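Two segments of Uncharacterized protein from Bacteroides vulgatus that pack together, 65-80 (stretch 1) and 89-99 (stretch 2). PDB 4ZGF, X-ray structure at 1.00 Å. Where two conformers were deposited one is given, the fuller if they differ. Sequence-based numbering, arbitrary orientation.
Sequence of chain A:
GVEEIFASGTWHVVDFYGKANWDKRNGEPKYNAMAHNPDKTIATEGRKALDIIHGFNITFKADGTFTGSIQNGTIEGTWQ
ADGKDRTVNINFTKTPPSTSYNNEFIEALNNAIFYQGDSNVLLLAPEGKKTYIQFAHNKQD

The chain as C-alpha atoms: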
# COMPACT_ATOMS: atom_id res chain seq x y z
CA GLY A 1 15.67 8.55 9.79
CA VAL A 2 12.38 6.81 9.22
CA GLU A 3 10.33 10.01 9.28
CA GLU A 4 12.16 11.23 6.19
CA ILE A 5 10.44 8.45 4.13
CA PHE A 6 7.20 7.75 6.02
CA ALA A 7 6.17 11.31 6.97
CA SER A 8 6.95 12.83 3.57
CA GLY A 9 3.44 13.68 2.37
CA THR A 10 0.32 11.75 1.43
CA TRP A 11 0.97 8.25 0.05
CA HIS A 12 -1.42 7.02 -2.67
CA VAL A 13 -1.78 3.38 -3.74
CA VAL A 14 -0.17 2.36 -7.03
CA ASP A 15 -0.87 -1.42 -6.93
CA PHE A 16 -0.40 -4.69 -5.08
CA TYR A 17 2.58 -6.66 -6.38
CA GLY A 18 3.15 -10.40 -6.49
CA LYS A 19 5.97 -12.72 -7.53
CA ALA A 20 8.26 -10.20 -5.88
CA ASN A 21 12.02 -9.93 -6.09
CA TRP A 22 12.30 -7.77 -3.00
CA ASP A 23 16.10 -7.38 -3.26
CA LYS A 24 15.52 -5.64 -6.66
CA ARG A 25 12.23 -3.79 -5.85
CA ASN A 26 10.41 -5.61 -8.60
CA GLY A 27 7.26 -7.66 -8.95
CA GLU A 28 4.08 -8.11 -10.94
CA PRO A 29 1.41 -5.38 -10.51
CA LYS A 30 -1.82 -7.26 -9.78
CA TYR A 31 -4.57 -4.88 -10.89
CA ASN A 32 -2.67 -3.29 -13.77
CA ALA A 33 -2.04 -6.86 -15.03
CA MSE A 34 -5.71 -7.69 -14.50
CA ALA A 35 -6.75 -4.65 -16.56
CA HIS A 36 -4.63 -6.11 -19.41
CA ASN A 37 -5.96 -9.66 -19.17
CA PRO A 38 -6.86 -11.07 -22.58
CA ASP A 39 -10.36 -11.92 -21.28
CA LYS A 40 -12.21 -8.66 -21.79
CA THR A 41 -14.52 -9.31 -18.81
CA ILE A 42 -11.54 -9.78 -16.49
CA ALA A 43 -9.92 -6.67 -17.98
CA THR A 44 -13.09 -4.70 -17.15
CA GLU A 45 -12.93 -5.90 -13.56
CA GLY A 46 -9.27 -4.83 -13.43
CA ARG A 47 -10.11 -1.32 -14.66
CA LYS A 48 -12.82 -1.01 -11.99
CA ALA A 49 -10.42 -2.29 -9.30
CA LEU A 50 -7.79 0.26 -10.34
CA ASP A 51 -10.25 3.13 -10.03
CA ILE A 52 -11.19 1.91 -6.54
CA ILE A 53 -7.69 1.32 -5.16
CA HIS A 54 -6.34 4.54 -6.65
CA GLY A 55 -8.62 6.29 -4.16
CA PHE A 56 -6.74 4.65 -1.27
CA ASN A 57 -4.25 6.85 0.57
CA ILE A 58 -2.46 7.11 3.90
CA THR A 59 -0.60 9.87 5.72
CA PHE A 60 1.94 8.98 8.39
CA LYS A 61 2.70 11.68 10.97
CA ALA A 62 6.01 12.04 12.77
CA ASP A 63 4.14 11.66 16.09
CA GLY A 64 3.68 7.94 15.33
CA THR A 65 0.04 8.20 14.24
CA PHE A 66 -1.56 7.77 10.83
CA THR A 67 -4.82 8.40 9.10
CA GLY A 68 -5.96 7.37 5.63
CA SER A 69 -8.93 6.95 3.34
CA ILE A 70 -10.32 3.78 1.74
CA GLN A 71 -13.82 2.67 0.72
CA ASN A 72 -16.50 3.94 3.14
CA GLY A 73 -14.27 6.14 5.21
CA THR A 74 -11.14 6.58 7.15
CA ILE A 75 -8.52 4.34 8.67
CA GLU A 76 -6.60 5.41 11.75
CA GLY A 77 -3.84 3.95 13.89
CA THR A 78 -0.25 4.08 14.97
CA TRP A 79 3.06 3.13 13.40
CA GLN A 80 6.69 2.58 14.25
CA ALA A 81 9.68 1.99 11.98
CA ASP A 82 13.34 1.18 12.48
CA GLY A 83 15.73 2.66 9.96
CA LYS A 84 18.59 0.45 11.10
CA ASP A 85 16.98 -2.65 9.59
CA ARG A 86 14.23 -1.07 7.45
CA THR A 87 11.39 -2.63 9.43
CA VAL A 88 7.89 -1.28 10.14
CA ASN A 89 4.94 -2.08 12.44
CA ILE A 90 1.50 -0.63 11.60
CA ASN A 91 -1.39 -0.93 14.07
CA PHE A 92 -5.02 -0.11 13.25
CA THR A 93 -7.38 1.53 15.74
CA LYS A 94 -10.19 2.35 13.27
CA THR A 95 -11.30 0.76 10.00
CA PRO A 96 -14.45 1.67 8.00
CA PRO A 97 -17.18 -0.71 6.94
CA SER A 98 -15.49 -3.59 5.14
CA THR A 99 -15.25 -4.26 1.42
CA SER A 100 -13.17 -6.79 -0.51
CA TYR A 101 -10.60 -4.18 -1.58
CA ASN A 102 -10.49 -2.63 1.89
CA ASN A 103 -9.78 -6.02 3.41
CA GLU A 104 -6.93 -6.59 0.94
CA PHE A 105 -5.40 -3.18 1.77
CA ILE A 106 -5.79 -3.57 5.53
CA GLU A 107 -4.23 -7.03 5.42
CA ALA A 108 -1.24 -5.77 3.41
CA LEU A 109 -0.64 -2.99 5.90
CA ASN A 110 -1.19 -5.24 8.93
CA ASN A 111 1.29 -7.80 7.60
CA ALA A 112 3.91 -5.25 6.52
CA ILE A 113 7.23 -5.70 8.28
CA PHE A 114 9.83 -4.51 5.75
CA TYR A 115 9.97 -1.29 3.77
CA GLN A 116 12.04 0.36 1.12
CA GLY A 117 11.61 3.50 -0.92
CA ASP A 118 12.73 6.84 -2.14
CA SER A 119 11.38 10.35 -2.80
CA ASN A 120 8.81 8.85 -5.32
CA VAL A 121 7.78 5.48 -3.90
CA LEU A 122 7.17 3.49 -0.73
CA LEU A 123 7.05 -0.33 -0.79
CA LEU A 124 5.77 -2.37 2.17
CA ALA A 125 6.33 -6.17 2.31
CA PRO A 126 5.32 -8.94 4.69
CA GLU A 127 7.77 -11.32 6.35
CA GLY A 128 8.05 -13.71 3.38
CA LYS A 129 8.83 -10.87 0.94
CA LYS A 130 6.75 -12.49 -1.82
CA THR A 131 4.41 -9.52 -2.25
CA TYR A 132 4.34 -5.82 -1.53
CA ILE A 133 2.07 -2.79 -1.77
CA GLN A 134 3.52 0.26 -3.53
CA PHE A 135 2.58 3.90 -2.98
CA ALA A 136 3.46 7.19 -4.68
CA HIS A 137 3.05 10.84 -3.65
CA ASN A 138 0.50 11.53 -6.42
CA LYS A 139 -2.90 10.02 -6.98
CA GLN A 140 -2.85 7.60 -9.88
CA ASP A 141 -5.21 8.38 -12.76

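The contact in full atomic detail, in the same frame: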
# COMPACT_ATOMS: atom_id res chain seq x y z
N THR A 65 1.42 8.49 14.62
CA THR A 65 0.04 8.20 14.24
C THR A 65 -0.10 8.23 12.74
O THR A 65 0.72 8.80 12.03
CB THR A 65 -0.97 9.18 14.88
OG1 THR A 65 -0.80 10.49 14.32
CG2 THR A 65 -0.82 9.22 16.41
N PHE A 66 -1.17 7.62 12.25
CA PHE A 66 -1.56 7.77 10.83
C PHE A 66 -3.06 7.88 10.72
O PHE A 66 -3.83 7.43 11.58
CB PHE A 66 -1.04 6.61 9.96
CG PHE A 66 -1.77 5.29 10.15
CD1 PHE A 66 -2.94 5.00 9.46
CD2 PHE A 66 -1.29 4.34 11.02
CE1 PHE A 66 -3.61 3.81 9.65
CE2 PHE A 66 -1.95 3.11 11.21
CZ PHE A 66 -3.10 2.86 10.52
N THR A 67 -3.45 8.44 9.58
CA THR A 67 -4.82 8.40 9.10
C THR A 67 -4.77 8.09 7.62
O THR A 67 -3.74 8.21 6.98
CB THR A 67 -5.57 9.72 9.32
OG1 THR A 67 -4.91 10.74 8.57
CG2 THR A 67 -5.63 10.12 10.77
N GLY A 68 -5.89 7.66 7.07
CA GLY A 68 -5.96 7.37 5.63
C GLY A 68 -7.39 7.26 5.21
O GLY A 68 -8.33 7.41 6.02
N SER A 69 -7.60 6.99 3.93
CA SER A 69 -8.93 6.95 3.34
C SER A 69 -9.03 5.77 2.39
O SER A 69 -8.20 5.64 1.50
CB SER A 69 -9.17 8.25 2.59
OG SER A 69 -10.50 8.31 2.12
N ILE A 70 -10.04 4.93 2.61
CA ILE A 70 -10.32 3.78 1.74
C ILE A 70 -11.84 3.73 1.49
O ILE A 70 -12.53 4.74 1.72
CB ILE A 70 -9.71 2.47 2.29
CG1 ILE A 70 -10.35 2.05 3.64
CG2 ILE A 70 -8.19 2.58 2.45
CD1 ILE A 70 -9.80 0.74 4.20
N GLN A 71 -12.40 2.64 0.98
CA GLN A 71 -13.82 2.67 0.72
C GLN A 71 -14.56 2.87 2.04
O GLN A 71 -14.19 2.33 3.08
CB GLN A 71 -14.29 1.38 0.04
CG GLN A 71 -13.71 1.21 -1.35
CD GLN A 71 -14.12 -0.09 -2.02
OE1 GLN A 71 -13.54 -1.17 -1.73
NE2 GLN A 71 -15.05 -0.04 -2.93
N ASN A 72 -15.62 3.68 1.98
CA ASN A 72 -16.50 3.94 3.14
C ASN A 72 -15.96 4.81 4.24
O ASN A 72 -16.69 5.10 5.18
CB ASN A 72 -17.06 2.66 3.78
CG ASN A 72 -17.93 1.89 2.86
OD1 ASN A 72 -18.76 2.49 2.14
ND2 ASN A 72 -17.78 0.59 2.86
N GLY A 73 -14.74 5.24 4.16
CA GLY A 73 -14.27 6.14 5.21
C GLY A 73 -12.80 5.98 5.57
O GLY A 73 -11.96 5.38 4.88
N THR A 74 -12.51 6.47 6.73
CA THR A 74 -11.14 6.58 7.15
C THR A 74 -10.64 5.37 7.92
O THR A 74 -11.37 4.66 8.62
CB THR A 74 -10.90 7.80 8.00
OG1 THR A 74 -11.69 7.70 9.18
CG2 THR A 74 -11.21 9.06 7.23
N ILE A 75 -9.31 5.21 7.79
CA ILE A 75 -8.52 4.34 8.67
C ILE A 75 -7.73 5.23 9.60
O ILE A 75 -7.36 6.35 9.25
CB ILE A 75 -7.61 3.40 7.87
CG1 ILE A 75 -6.74 4.16 6.88
CG2 ILE A 75 -8.43 2.34 7.19
CD1 ILE A 75 -5.68 3.34 6.16
N GLU A 76 -7.45 4.72 10.80
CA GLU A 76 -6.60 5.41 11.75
C GLU A 76 -5.77 4.37 12.50
O GLU A 76 -6.21 3.24 12.67
CB GLU A 76 -7.42 6.19 12.81
CG GLU A 76 -8.36 7.22 12.22
CD GLU A 76 -9.20 7.93 13.23
OE1 GLU A 76 -9.30 7.49 14.38
OE2 GLU A 76 -9.83 8.94 12.88
N GLY A 77 -4.63 4.82 13.03
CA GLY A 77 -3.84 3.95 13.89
C GLY A 77 -2.51 4.57 14.22
O GLY A 77 -2.33 5.78 14.19
N THR A 78 -1.59 3.68 14.59
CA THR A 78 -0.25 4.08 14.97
C THR A 78 0.76 3.29 14.14
O THR A 78 0.43 2.27 13.53
CB THR A 78 -0.00 3.89 16.48
OG1 THR A 78 -0.06 2.50 16.75
CG2 THR A 78 -1.07 4.61 17.29
N TRP A 79 2.00 3.78 14.14
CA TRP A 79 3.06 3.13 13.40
C TRP A 79 4.37 3.42 14.03
O TRP A 79 4.61 4.47 14.65
CB TRP A 79 3.06 3.60 11.92
CG TRP A 79 3.47 5.02 11.74
CD1 TRP A 79 2.70 6.13 11.98
CD2 TRP A 79 4.79 5.51 11.42
NE1 TRP A 79 3.46 7.28 11.81
CE2 TRP A 79 4.74 6.92 11.47
CE3 TRP A 79 5.99 4.90 11.08
CZ2 TRP A 79 5.85 7.72 11.20
CZ3 TRP A 79 7.10 5.70 10.82
CH2 TRP A 79 7.02 7.09 10.89
N GLN A 80 5.28 2.46 13.84
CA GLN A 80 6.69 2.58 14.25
C GLN A 80 7.56 2.01 13.14
O GLN A 80 7.14 1.06 12.48
CB GLN A 80 6.89 1.82 15.59
CG GLN A 80 5.95 2.18 16.75
CD GLN A 80 4.57 1.49 16.76
OE1 GLN A 80 4.43 0.28 16.41
NE2 GLN A 80 3.53 2.26 17.18
N ASN A 89 6.06 -1.45 11.71
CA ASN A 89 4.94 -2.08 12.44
C ASN A 89 3.79 -1.10 12.43
O ASN A 89 3.85 -0.06 13.11
CB ASN A 89 5.38 -2.41 13.86
CG ASN A 89 4.39 -3.25 14.61
OD1 ASN A 89 3.30 -3.57 14.12
ND2 ASN A 89 4.78 -3.68 15.82
N ILE A 90 2.73 -1.42 11.68
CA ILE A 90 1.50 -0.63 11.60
C ILE A 90 0.44 -1.29 12.46
O ILE A 90 0.34 -2.54 12.51
CB ILE A 90 1.07 -0.52 10.12
CG1 ILE A 90 2.13 0.26 9.33
CG2 ILE A 90 -0.29 0.16 9.98
CD1 ILE A 90 1.98 0.24 7.83
N ASN A 91 -0.35 -0.46 13.14
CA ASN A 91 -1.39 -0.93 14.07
C ASN A 91 -2.64 -0.15 13.80
O ASN A 91 -2.63 1.09 13.86
CB ASN A 91 -0.94 -0.67 15.51
CG ASN A 91 0.53 -1.00 15.67
OD1 ASN A 91 0.95 -2.13 15.38
ND2 ASN A 91 1.33 -0.01 16.08
N PHE A 92 -3.74 -0.81 13.49
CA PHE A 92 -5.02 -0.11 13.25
C PHE A 92 -5.81 0.06 14.54
O PHE A 92 -5.97 -0.88 15.32
CB PHE A 92 -5.87 -0.87 12.25
CG PHE A 92 -5.37 -0.77 10.83
CD1 PHE A 92 -4.41 -1.68 10.36
CD2 PHE A 92 -5.85 0.19 9.95
CE1 PHE A 92 -3.96 -1.58 9.06
CE2 PHE A 92 -5.40 0.26 8.67
CZ PHE A 92 -4.45 -0.62 8.22
N THR A 93 -6.38 1.26 14.69
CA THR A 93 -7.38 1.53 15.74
C THR A 93 -8.76 1.77 15.18
O THR A 93 -9.74 1.65 15.93
CB THR A 93 -6.93 2.66 16.67
OG1 THR A 93 -6.66 3.83 15.91
CG2 THR A 93 -5.66 2.26 17.44
N LYS A 94 -8.88 2.13 13.90
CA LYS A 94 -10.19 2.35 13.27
C LYS A 94 -10.10 1.88 11.84
O LYS A 94 -9.14 2.24 11.13
CB LYS A 94 -10.54 3.83 13.27
CG LYS A 94 -11.88 4.18 12.60
CD LYS A 94 -12.00 5.69 12.34
CE LYS A 94 -13.31 6.11 11.65
NZ LYS A 94 -13.52 5.61 10.24
N THR A 95 -11.11 1.11 11.42
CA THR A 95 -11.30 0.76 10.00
C THR A 95 -12.77 0.99 9.67
O THR A 95 -13.65 0.81 10.53
CB THR A 95 -10.89 -0.69 9.69
OG1 THR A 95 -11.61 -1.60 10.52
CG2 THR A 95 -9.40 -0.89 9.86
N PRO A 96 -13.07 1.41 8.43
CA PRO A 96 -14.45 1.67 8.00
C PRO A 96 -15.14 0.38 7.63
O PRO A 96 -14.51 -0.66 7.54
CB PRO A 96 -14.23 2.58 6.80
CG PRO A 96 -12.96 2.10 6.17
CD PRO A 96 -12.10 1.70 7.35
N PRO A 97 -16.44 0.45 7.38
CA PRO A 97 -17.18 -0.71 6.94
C PRO A 97 -16.47 -1.45 5.81
O PRO A 97 -16.04 -0.87 4.81
CB PRO A 97 -18.52 -0.09 6.51
CG PRO A 97 -18.72 1.02 7.50
CD PRO A 97 -17.33 1.61 7.64
N SER A 98 -16.36 -2.77 5.98
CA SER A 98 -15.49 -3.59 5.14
C SER A 98 -15.99 -3.70 3.72
O SER A 98 -17.19 -3.61 3.41
CB SER A 98 -15.31 -5.02 5.76
OG SER A 98 -16.52 -5.77 5.80
N THR A 99 -15.01 -3.91 2.84
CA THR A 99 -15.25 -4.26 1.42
C THR A 99 -14.10 -5.21 1.05
O THR A 99 -13.11 -5.30 1.76
CB THR A 99 -15.18 -3.06 0.49
OG1 THR A 99 -13.83 -2.61 0.45
CG2 THR A 99 -16.09 -1.94 0.91
O HOH W 1 -8.74 5.57 16.26

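Strand 73-80, the second arm of a hairpin whose first arm is strand 65-70, pairs antiparallel with stretch 2, and the contact buries 953 Å². Backbone hydrogen bonds join Q80 to N89 (N to O 3.0 Å, O to N 2.8 Å) and T78 to N91 (N to O and O to N, both 2.9 Å). A beta bulge then shifts the register by one: E76 O accepts from both T93 N (2.8 Å) and K94 N (3.1 Å), while E76 N donates to K94 O (3.0 Å). G77 lies opposite F92, its CA 3.1 Å from N91 O; a CB here would clash with that oxygen, so glycine lets the strands close.

The F66 ring lies against the bare backbone of G77, its CE2 3.4 Å from G77 CA. The CA-to-CB bond of F66 points toward stretch 2, and chi1 p places CE2 3.6 Å from I90 CG2, with the ring edge against the face of F92 (planes at 85°, centroids 5.4 Å apart). The CA-to-CB bond of F92 points away overall, but chi1 m brings the ring back, where CE2 meets I75 CB at 3.9 Å. W79 shares a face with I90, yet its indole leads away, and NE1 makes a weak bond to T65 O (3.1 Å).

On the other face, E76 and K94 lie side by side. K94 is extended through chi3, then bends at chi4 (m), so that NZ donates to T74 O (2.9 Å) and T74 OG1 (3.0 Å). A water bridges E76 OE1 and T93 OG1, 2.7 Å from each.

Beyond the strands, P96 wedges its compact ring against the type II turn I70-G73, with CG 3.6 Å from I70 CG1 and CD 3.7 Å from I75 CG2. N72, chi1 m, sends ND2 to P97 O (3.0 Å), and T99 OG1 donates to Q71 OE1 (2.6 Å), tying the turn to the N-cap residue.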